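Side-chain contacts in uncharacterized protein (Trypanosoma congolense, PDB 4E40), which acts as a cell-surface receptor for the haptoglobin-hemoglobin complex, with a helical-bundle ectodomain that probably serves nutrient uptake by the parasite: residues 8-11 with 12-16; 45-48 with 49-53; 109-112 with 113-116; 155-158 with 159-162. All coordinates share one frame; numbering follows the deposited sequence.

Contact 1: residues 8-11 with 12-16. Unlike the reference sequence in segment 8-11: Glu10 (reference Lys). Unlike the reference sequence in segment 12-16: Ser12 (reference Ala), Asp14 (reference Glu).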
loop_
_atom_site.group_PDB
_atom_site.type_symbol
_atom_site.label_atom_id
_atom_site.label_comp_id
_atom_site.label_asym_id
_atom_site.label_seq_id
_atom_site.Cartn_x
_atom_site.Cartn_y
_atom_site.Cartn_z
ATOM N N GLU A 8 -35.826 0.945 19.547
ATOM C CA GLU A 8 -36.308 -0.445 19.573
ATOM C C GLU A 8 -36.665 -0.886 18.143
ATOM O O GLU A 8 -37.071 -0.048 17.341
ATOM C CB GLU A 8 -37.525 -0.575 20.453
ATOM C CG GLU A 8 -37.187 -0.688 21.916
ATOM C CD GLU A 8 -38.343 -1.288 22.676
ATOM O OE1 GLU A 8 -39.469 -0.722 22.618
ATOM O OE2 GLU A 8 -38.119 -2.337 23.314
ATOM N N LEU A 9 -36.427 -2.144 17.790
ATOM C CA LEU A 9 -36.761 -2.586 16.412
ATOM C C LEU A 9 -38.294 -2.703 16.390
ATOM O O LEU A 9 -38.896 -3.305 17.299
ATOM C CB LEU A 9 -36.044 -3.910 16.087
ATOM C CG LEU A 9 -34.487 -3.826 16.106
ATOM C CD1 LEU A 9 -33.798 -5.175 16.104
ATOM C CD2 LEU A 9 -34.006 -3.003 14.916
ATOM N N GLU A 10 -38.908 -2.099 15.383
ATOM C CA GLU A 10 -40.348 -1.801 15.431
ATOM C C GLU A 10 -41.172 -2.838 14.672
ATOM O O GLU A 10 -42.388 -2.941 14.856
ATOM C CB GLU A 10 -40.537 -0.417 14.798
ATOM C CG GLU A 10 -41.886 0.205 14.927
ATOM C CD GLU A 10 -42.043 1.528 14.147
ATOM O OE1 GLU A 10 -41.118 1.967 13.438
ATOM O OE2 GLU A 10 -43.113 2.158 14.258
ATOM N N ASP A 11 -40.531 -3.551 13.744
ATOM C CA ASP A 11 -41.285 -4.450 12.877
ATOM C C ASP A 11 -40.362 -5.525 12.294
ATOM O O ASP A 11 -39.156 -5.478 12.520
ATOM C CB ASP A 11 -42.023 -3.695 11.775
ATOM C CG ASP A 11 -41.117 -2.759 11.002
ATOM O OD1 ASP A 11 -41.563 -1.565 10.781
ATOM O OD2 ASP A 11 -40.109 -3.232 10.487
ATOM N N SER A 12 -40.940 -6.485 11.592
ATOM C CA SER A 12 -40.151 -7.609 11.024
ATOM C C SER A 12 -39.048 -7.130 10.112
ATOM O O SER A 12 -37.929 -7.671 10.139
ATOM C CB SER A 12 -41.052 -8.527 10.178
ATOM O OG SER A 12 -42.133 -9.002 10.997
ATOM N N ASP A 13 -39.356 -6.160 9.241
ATOM C CA ASP A 13 -38.317 -5.639 8.319
ATOM C C ASP A 13 -37.157 -4.960 9.075
ATOM O O ASP A 13 -35.993 -5.127 8.646
ATOM C CB ASP A 13 -38.952 -4.674 7.315
ATOM C CG ASP A 13 -39.723 -5.363 6.256
ATOM O OD1 ASP A 13 -39.472 -6.566 5.919
ATOM O OD2 ASP A 13 -40.577 -4.683 5.599
ATOM N N ASP A 14 -37.411 -4.262 10.183
ATOM C CA ASP A 14 -36.314 -3.669 10.948
ATOM C C ASP A 14 -35.453 -4.775 11.537
ATOM O O ASP A 14 -34.228 -4.662 11.559
ATOM C CB ASP A 14 -36.745 -2.783 12.103
ATOM C CG ASP A 14 -37.295 -1.421 11.660
ATOM O OD1 ASP A 14 -37.165 -1.023 10.511
ATOM O OD2 ASP A 14 -37.865 -0.784 12.566
ATOM N N VAL A 15 -36.107 -5.846 12.024
ATOM C CA VAL A 15 -35.322 -6.955 12.589
ATOM C C VAL A 15 -34.439 -7.597 11.504
ATOM O O VAL A 15 -33.238 -7.828 11.756
ATOM C CB VAL A 15 -36.227 -8.026 13.277
ATOM C CG1 VAL A 15 -35.287 -9.132 13.770
ATOM C CG2 VAL A 15 -36.927 -7.406 14.471
ATOM N N ALA A 16 -34.968 -7.830 10.303
ATOM C CA ALA A 16 -34.167 -8.438 9.231
ATOM C C ALA A 16 -33.037 -7.516 8.863
ATOM O O ALA A 16 -31.913 -7.941 8.624
ATOM C CB ALA A 16 -35.054 -8.721 8.013
HETATM O O HOH W 1 -39.817 0.266 9.982
#

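Contact 2: residues 45-48 with 49-53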
loop_
_atom_site.group_PDB
_atom_site.type_symbol
_atom_site.label_atom_id
_atom_site.label_comp_id
_atom_site.label_asym_id
_atom_site.label_seq_id
_atom_site.Cartn_x
_atom_site.Cartn_y
_atom_site.Cartn_z
ATOM N N THR A 45 8.645 -6.585 0.536
ATOM C CA THR A 45 9.611 -6.638 -0.581
ATOM C C THR A 45 10.577 -5.444 -0.567
ATOM O O THR A 45 11.557 -5.404 -1.322
ATOM C CB THR A 45 8.924 -6.615 -1.964
ATOM O OG1 THR A 45 8.405 -5.289 -2.238
ATOM C CG2 THR A 45 7.857 -7.674 -2.081
ATOM N N THR A 46 10.302 -4.433 0.240
ATOM C CA THR A 46 10.992 -3.180 -0.052
ATOM C C THR A 46 12.451 -3.162 0.362
ATOM O O THR A 46 13.244 -2.403 -0.228
ATOM C CB THR A 46 10.219 -1.933 0.441
ATOM O OG1 THR A 46 10.136 -1.901 1.881
ATOM C CG2 THR A 46 8.830 -1.896 -0.232
ATOM N N GLU A 47 12.817 -3.969 1.355
ATOM C CA GLU A 47 14.208 -4.013 1.792
ATOM C C GLU A 47 15.036 -4.631 0.648
ATOM O O GLU A 47 16.178 -4.181 0.381
ATOM C CB GLU A 47 14.344 -4.782 3.111
ATOM C CG GLU A 47 15.745 -4.827 3.708
ATOM C CD GLU A 47 15.889 -5.860 4.833
ATOM O OE1 GLU A 47 17.011 -6.008 5.379
ATOM O OE2 GLU A 47 14.889 -6.538 5.182
ATOM N N PHE A 48 14.455 -5.621 -0.044
ATOM C CA PHE A 48 15.099 -6.218 -1.242
ATOM C C PHE A 48 15.286 -5.198 -2.394
ATOM O O PHE A 48 16.346 -5.173 -3.018
ATOM C CB PHE A 48 14.323 -7.452 -1.735
ATOM C CG PHE A 48 14.766 -7.961 -3.091
ATOM C CD1 PHE A 48 15.862 -8.825 -3.208
ATOM C CD2 PHE A 48 14.082 -7.586 -4.255
ATOM C CE1 PHE A 48 16.272 -9.295 -4.467
ATOM C CE2 PHE A 48 14.487 -8.047 -5.509
ATOM C CZ PHE A 48 15.585 -8.905 -5.613
ATOM N N SER A 49 14.255 -4.405 -2.684
ATOM C CA SER A 49 14.300 -3.372 -3.767
ATOM C C SER A 49 15.235 -2.277 -3.454
ATOM O O SER A 49 16.000 -1.833 -4.352
ATOM C CB SER A 49 12.926 -2.770 -4.000
ATOM O OG SER A 49 12.045 -3.818 -4.228
ATOM N N ARG A 50 15.209 -1.835 -2.193
ATOM C CA ARG A 50 16.136 -0.860 -1.699
ATOM C C ARG A 50 17.570 -1.370 -1.860
ATOM O O ARG A 50 18.408 -0.682 -2.438
ATOM C CB ARG A 50 15.816 -0.473 -0.248
ATOM C CG ARG A 50 16.559 0.732 0.250
ATOM C CD ARG A 50 15.666 1.483 1.279
ATOM N NE ARG A 50 16.137 2.878 1.482
ATOM C CZ ARG A 50 15.627 3.854 2.271
ATOM N NH1 ARG A 50 16.266 5.069 2.328
ATOM N NH2 ARG A 50 14.562 3.630 3.015
ATOM N N LYS A 51 17.836 -2.615 -1.436
ATOM C CA LYS A 51 19.155 -3.208 -1.572
ATOM C C LYS A 51 19.535 -3.371 -3.043
ATOM O O LYS A 51 20.684 -3.108 -3.355
ATOM C CB LYS A 51 19.235 -4.549 -0.811
ATOM C CG LYS A 51 19.743 -4.310 0.605
ATOM C CD LYS A 51 19.335 -5.409 1.578
ATOM C CE LYS A 51 19.923 -5.135 2.950
ATOM N NZ LYS A 51 18.978 -5.614 3.988
ATOM N N LYS A 52 18.596 -3.717 -3.906
ATOM C CA LYS A 52 18.901 -3.823 -5.362
ATOM C C LYS A 52 19.365 -2.447 -5.884
ATOM O O LYS A 52 20.375 -2.354 -6.641
ATOM C CB LYS A 52 17.710 -4.303 -6.144
ATOM C CG LYS A 52 17.918 -4.457 -7.633
ATOM C CD LYS A 52 16.803 -5.363 -8.202
ATOM C CE LYS A 52 16.566 -5.130 -9.712
ATOM N NZ LYS A 52 15.349 -5.850 -10.249
ATOM N N SER A 53 18.640 -1.405 -5.472
ATOM C CA SER A 53 19.014 -0.043 -5.963
ATOM C C SER A 53 20.408 0.349 -5.414
ATOM O O SER A 53 21.171 1.050 -6.097
ATOM C CB SER A 53 17.923 0.980 -5.583
ATOM O OG SER A 53 18.019 1.338 -4.207
HETATM O O HOH W 2 9.556 -3.172 -3.485
#

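Contact 3: residues 109-112 with 113-116. Unlike the reference sequence in segment 109-112: Val112 (reference Ala). Unlike the reference sequence in segment 113-116: Ile116 (reference Thr).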
loop_
_atom_site.group_PDB
_atom_site.type_symbol
_atom_site.label_atom_id
_atom_site.label_comp_id
_atom_site.label_asym_id
_atom_site.label_seq_id
_atom_site.Cartn_x
_atom_site.Cartn_y
_atom_site.Cartn_z
ATOM N N ALA A 109 14.331 5.233 -3.775
ATOM C CA ALA A 109 14.370 5.469 -2.317
ATOM C C ALA A 109 13.126 6.182 -1.891
ATOM O O ALA A 109 12.584 5.879 -0.790
ATOM C CB ALA A 109 15.598 6.361 -1.984
ATOM N N LYS A 110 12.662 7.163 -2.689
ATOM C CA LYS A 110 11.473 7.950 -2.356
ATOM C C LYS A 110 10.262 7.027 -2.300
ATOM O O LYS A 110 9.441 7.143 -1.365
ATOM C CB LYS A 110 11.219 9.090 -3.354
ATOM C CG LYS A 110 12.251 10.223 -3.271
ATOM C CD LYS A 110 12.080 11.302 -4.355
ATOM C CE LYS A 110 13.211 12.356 -4.317
ATOM N NZ LYS A 110 13.585 12.760 -2.940
ATOM N N LYS A 111 10.184 6.110 -3.266
ATOM C CA LYS A 111 9.009 5.204 -3.315
ATOM C C LYS A 111 9.035 4.225 -2.189
ATOM O O LYS A 111 7.939 3.841 -1.668
ATOM C CB LYS A 111 8.908 4.440 -4.670
ATOM C CG LYS A 111 8.806 5.366 -5.847
ATOM C CD LYS A 111 7.643 6.328 -5.877
ATOM C CE LYS A 111 8.001 7.440 -6.845
ATOM N NZ LYS A 111 6.796 8.180 -7.266
ATOM N N VAL A 112 10.209 3.715 -1.854
ATOM C CA VAL A 112 10.327 2.819 -0.712
ATOM C C VAL A 112 9.802 3.554 0.540
ATOM O O VAL A 112 9.023 2.997 1.309
ATOM C CB VAL A 112 11.756 2.420 -0.449
ATOM C CG1 VAL A 112 11.987 1.835 0.956
ATOM C CG2 VAL A 112 12.231 1.423 -1.558
ATOM N N ASN A 113 10.262 4.780 0.744
ATOM C CA ASN A 113 9.795 5.541 1.938
ATOM C C ASN A 113 8.320 5.822 1.897
ATOM O O ASN A 113 7.637 5.717 2.973
ATOM C CB ASN A 113 10.640 6.823 2.089
ATOM C CG ASN A 113 12.053 6.524 2.600
ATOM O OD1 ASN A 113 12.268 5.538 3.293
ATOM N ND2 ASN A 113 12.997 7.346 2.257
ATOM N N GLU A 114 7.766 6.093 0.708
ATOM C CA GLU A 114 6.334 6.323 0.579
ATOM C C GLU A 114 5.574 5.054 0.941
ATOM O O GLU A 114 4.542 5.138 1.649
ATOM C CB GLU A 114 5.943 6.791 -0.817
ATOM C CG GLU A 114 6.446 8.245 -0.965
ATOM C CD GLU A 114 6.315 8.858 -2.364
ATOM O OE1 GLU A 114 6.083 8.134 -3.336
ATOM O OE2 GLU A 114 6.532 10.097 -2.489
ATOM N N ILE A 115 6.048 3.899 0.478
ATOM C CA ILE A 115 5.347 2.638 0.805
ATOM C C ILE A 115 5.377 2.357 2.312
ATOM O O ILE A 115 4.370 1.866 2.888
ATOM C CB ILE A 115 5.974 1.467 0.016
ATOM C CG1 ILE A 115 5.545 1.631 -1.461
ATOM C CG2 ILE A 115 5.553 0.104 0.572
ATOM C CD1 ILE A 115 6.370 0.751 -2.421
ATOM N N ILE A 116 6.517 2.626 2.931
ATOM C CA ILE A 116 6.652 2.375 4.383
ATOM C C ILE A 116 5.634 3.253 5.099
ATOM O O ILE A 116 4.897 2.752 5.997
ATOM C CB ILE A 116 8.097 2.661 4.872
ATOM C CG1 ILE A 116 9.048 1.547 4.369
ATOM C CG2 ILE A 116 8.127 2.834 6.411
ATOM C CD1 ILE A 116 10.551 1.896 4.522
HETATM O O HOH W 3 4.635 9.397 -5.193
#

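Contact 4: residues 155-158 with 159-162. Unlike the reference sequence in segment 155-158: Glu157 (reference Lys).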
loop_
_atom_site.group_PDB
_atom_site.type_symbol
_atom_site.label_atom_id
_atom_site.label_comp_id
_atom_site.label_asym_id
_atom_site.label_seq_id
_atom_site.Cartn_x
_atom_site.Cartn_y
_atom_site.Cartn_z
ATOM N N VAL A 155 -42.008 -8.864 15.670
ATOM C CA VAL A 155 -40.615 -8.546 16.037
ATOM C C VAL A 155 -39.968 -9.746 16.712
ATOM O O VAL A 155 -38.876 -10.175 16.329
ATOM C CB VAL A 155 -40.530 -7.299 16.924
ATOM C CG1 VAL A 155 -39.154 -7.127 17.534
ATOM C CG2 VAL A 155 -40.922 -6.045 16.136
ATOM N N LYS A 156 -40.691 -10.319 17.694
ATOM C CA LYS A 156 -40.103 -11.438 18.455
ATOM C C LYS A 156 -39.803 -12.634 17.530
ATOM O O LYS A 156 -38.746 -13.223 17.608
ATOM C CB LYS A 156 -41.064 -11.870 19.594
ATOM C CG LYS A 156 -40.622 -13.188 20.210
ATOM C CD LYS A 156 -41.739 -13.737 21.096
ATOM C CE LYS A 156 -41.547 -13.269 22.523
ATOM N NZ LYS A 156 -41.878 -14.381 23.486
ATOM N N GLU A 157 -40.750 -12.985 16.670
ATOM C CA GLU A 157 -40.622 -14.023 15.716
ATOM C C GLU A 157 -39.454 -13.787 14.769
ATOM O O GLU A 157 -38.605 -14.664 14.541
ATOM C CB GLU A 157 -41.952 -14.248 14.964
ATOM C CG GLU A 157 -41.869 -15.346 13.914
ATOM C CD GLU A 157 -41.356 -16.665 14.492
ATOM O OE1 GLU A 157 -40.630 -17.415 13.773
ATOM O OE2 GLU A 157 -41.667 -16.949 15.678
ATOM N N ALA A 158 -39.392 -12.587 14.194
ATOM C CA ALA A 158 -38.268 -12.309 13.332
ATOM C C ALA A 158 -36.927 -12.427 14.066
ATOM O O ALA A 158 -35.925 -12.820 13.448
ATOM C CB ALA A 158 -38.413 -10.880 12.770
ATOM N N ALA A 159 -36.873 -11.975 15.314
ATOM C CA ALA A 159 -35.617 -12.014 16.079
ATOM C C ALA A 159 -35.195 -13.488 16.341
ATOM O O ALA A 159 -33.990 -13.825 16.277
ATOM C CB ALA A 159 -35.763 -11.249 17.379
ATOM N N GLU A 160 -36.175 -14.355 16.576
ATOM C CA GLU A 160 -35.848 -15.786 16.756
ATOM C C GLU A 160 -35.318 -16.440 15.468
ATOM O O GLU A 160 -34.510 -17.377 15.542
ATOM C CB GLU A 160 -37.059 -16.544 17.329
ATOM C CG GLU A 160 -37.407 -16.116 18.736
ATOM C CD GLU A 160 -38.821 -16.513 19.123
ATOM O OE1 GLU A 160 -39.565 -17.017 18.237
ATOM O OE2 GLU A 160 -39.192 -16.312 20.306
ATOM N N GLU A 161 -35.727 -15.929 14.299
ATOM C CA GLU A 161 -35.308 -16.422 13.019
ATOM C C GLU A 161 -33.935 -15.840 12.631
ATOM O O GLU A 161 -33.333 -16.251 11.643
ATOM C CB GLU A 161 -36.330 -16.043 11.956
ATOM C CG GLU A 161 -37.649 -16.798 12.010
ATOM C CD GLU A 161 -38.782 -16.070 11.270
ATOM O OE1 GLU A 161 -38.533 -15.025 10.614
ATOM O OE2 GLU A 161 -39.938 -16.528 11.346
ATOM N N CYS A 162 -33.447 -14.868 13.389
ATOM C CA CYS A 162 -32.198 -14.253 13.012
ATOM C C CYS A 162 -31.065 -15.105 13.578
ATOM O O CYS A 162 -30.929 -15.272 14.785
ATOM C CB CYS A 162 -32.088 -12.796 13.503
ATOM S SG CYS A 162 -30.414 -12.041 13.334
#

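Contact 1: residues 8-11 with 12-16
Asp11 and Asp14 hold the start of a helix together, each carboxylate taking a backbone N-H from the other side of the turn. Asp11 OD2 accepts from Asp14 N at 2.9 Å, with the donor lying almost in line with the C-O bond. Its CG sits between the backbone N and the carbonyl carbon (chi1 52°), which folds the carboxylate back over the first turn. Asp14 OD2 in turn receives Glu10 N at 3.3 Å through its anti lone pair. The backbone bond from Val15 N to Asp11 O closes the same turn. The tightly packed part is apolar: Leu9 CB meets Val15 CG2 at 4.0 Å, the two side chains crossing at about a right angle, and Leu9 CD2 rests 3.9 Å from Asp14 CB. Both apolar residues are buried, reaching Leu144 of helix 82-147, while Val15 also touches helix 153-160. The solvent side is acidic and looser. Asp11 OD2 and Asp14 OD1 are 3.7 Å apart, their carboxylate planes turned by 42°, and one water donates to Asp11 OD1 and Asp14 OD1, probably easing the repulsion. Glu10 extends along the exposed side. This pairing is typical of a helix N-cap, here an aspartate backed by a second bond, from the N-H of the residue before the cap to Asp14, with an apolar contact beside it, opening helix 12-26 of the receptor's helical bundle.

Contact 2: residues 45-48 with 49-53
Glu47 and Lys51, one helical turn apart, run side by side and point the same way. The glutamate is fully extended, CG anti to the backbone N (chi1 -177°), and its OE1 forms a salt bridge with Lys51 NZ. The modelled separation is very short, so its exact length is doubtful. The aliphatic part of Lys51 lies along the turn, with CD 3.6 Å from Glu47 O. Phe48 swings elsewhere: its ring stands out from the helix, and Lys52 CD comes obliquely to within 4.5 Å of Phe48 CE2 before the lysine leads away. Ser49 OG, beside its own backbone N (chi1 -54°), lies on the side of Thr45. A water joins their side chains, 2.7 Å from Thr45 OG1, to which it donates, and 2.7 Å from Ser49 OG; Thr45 OG1 is also bonded to Arg42 O. Backbone bonds such as Arg50 N to Thr46 O at 2.8 Å keep the turns regular beyond a kink at Glu47 and Phe48. Lys52, like Arg42, binds heme b in another structure of this protein. Around this surface patch of helix 28-73, Thr46, Arg50 and Ser53 pack on helix 82-147, while Ser49, Lys52 and Ser53 touch Leu219 or Leu223 of helix 192-246.

Contact 3: residues 109-112 with 113-116
Ala109 O takes the backbone N-H of Asn113 at 3.0 Å, and the asparagine side chain folds back beside that carbonyl, CB and CG both close to the oxygen. The amide's OD1 is turned to a weak hydrogen bond with Arg50 NH2 on helix 28-73. At Lys110 the carbonyl serves Glu114 N, while Glu114 CG presses against Lys110 O at 3.2 Å. Lys111 is the polar centre. Its chain bends at chi2 (-59°), which brings it alongside Glu114 with both side chains pointing the same way, and its CD lies 3.5 Å from Glu114 OE1. The ion pair itself is long, Lys111 NZ to Glu114 OE1 at 4.0 Å, and a water bridges the two, donating to Glu114 OE1 at 2.7 Å and accepting from Lys111 NZ. The ammonium has a stronger partner, a salt bridge to Glu218 of helix 192-246. Lys111 O in turn bonds Ile115 N, and Ile115 CG1 lies against the same carbonyl. With Val112 the contact becomes apolar: its CG1, anti to the backbone N (chi1 163°), lies 3.8 Å from Ile116 CD1, the two side chains side by side. One side of these two turns of helix 82-147 packs into the bundle, with Lys111, Val112, Glu114 and Ile115 meeting Leu219 or Arg215 of helix 192-246, and Val112, Ile115 and Ile116 packing on Arg50, Asn43 or Thr46 of helix 28-73.

Contact 4: residues 155-158 with 159-162
Three glutamates crowd one edge of the last turn, Glu157 meeting both Glu160 and Glu161. Among the charged contacts, the closest is Glu157 OE1 to Glu161 OE2 at 2.7 Å. Two carboxylate oxygens this near probably share a proton held by one of the acids, which would be consistent with a raised pKa for one of them. Glu157 reaches its neighbours by a bend at chi2 (54°), its carboxylate turned 67° from that of Glu161. Toward Glu160 the planes are nearly perpendicular, 85° apart, and Glu157 OE2 stands 3.3 Å from Glu160 OE1 as a second pair of like charges. Lys156 may offset a little of this charge: Glu160 OE2 lies beside its CG at 3.4 Å, but the ammonium stays beyond salt-bridge range. All this belongs to the C-terminal end of helix 153-160, a short helix at one end of the elongated bundle, where the chain turns into the loop carrying Cys162. The disulfide from Cys162 SG to Cys19 SG ties that exit to helix 12-26. Backbone bonds hold the turn: Ala159 N to Val155 O at 2.9 Å and Glu160 N to Lys156 O at 3.0 Å. Glu161 N, at 3.2 Å from Glu157 O, also makes a weak bond to Ala158 O. Apolar packing turns inward on the other faces, with Val155 and Ala158 against Val15, and Val155 and Ala159 against Ala147 of helix 82-147.

The four contacts form two pairs set far apart along the elongated bundle. Contacts 1 and 4 have centres about 9 Å apart and touch: Val155 CG2 packs 3.5 Å from Asp11 N, and Val15 CG1 lies 3.6 Å from Ala159 N, so the start of one helix rests on another short one. Contacts 2 and 3, centres about 10 Å apart, join adjacent helices through Arg50 CD to Val112 CG1 at 3.7 Å and Thr46 CG2 to Ile115 CG2 at 3.9 Å. This second pair is near the heme b residues: contact 2 holds Lys52, and Ile115 of contact 3 lies about 4 Å from Arg42, side chain to side chain. Centres of contacts in different pairs are about 50 to 56 Å apart.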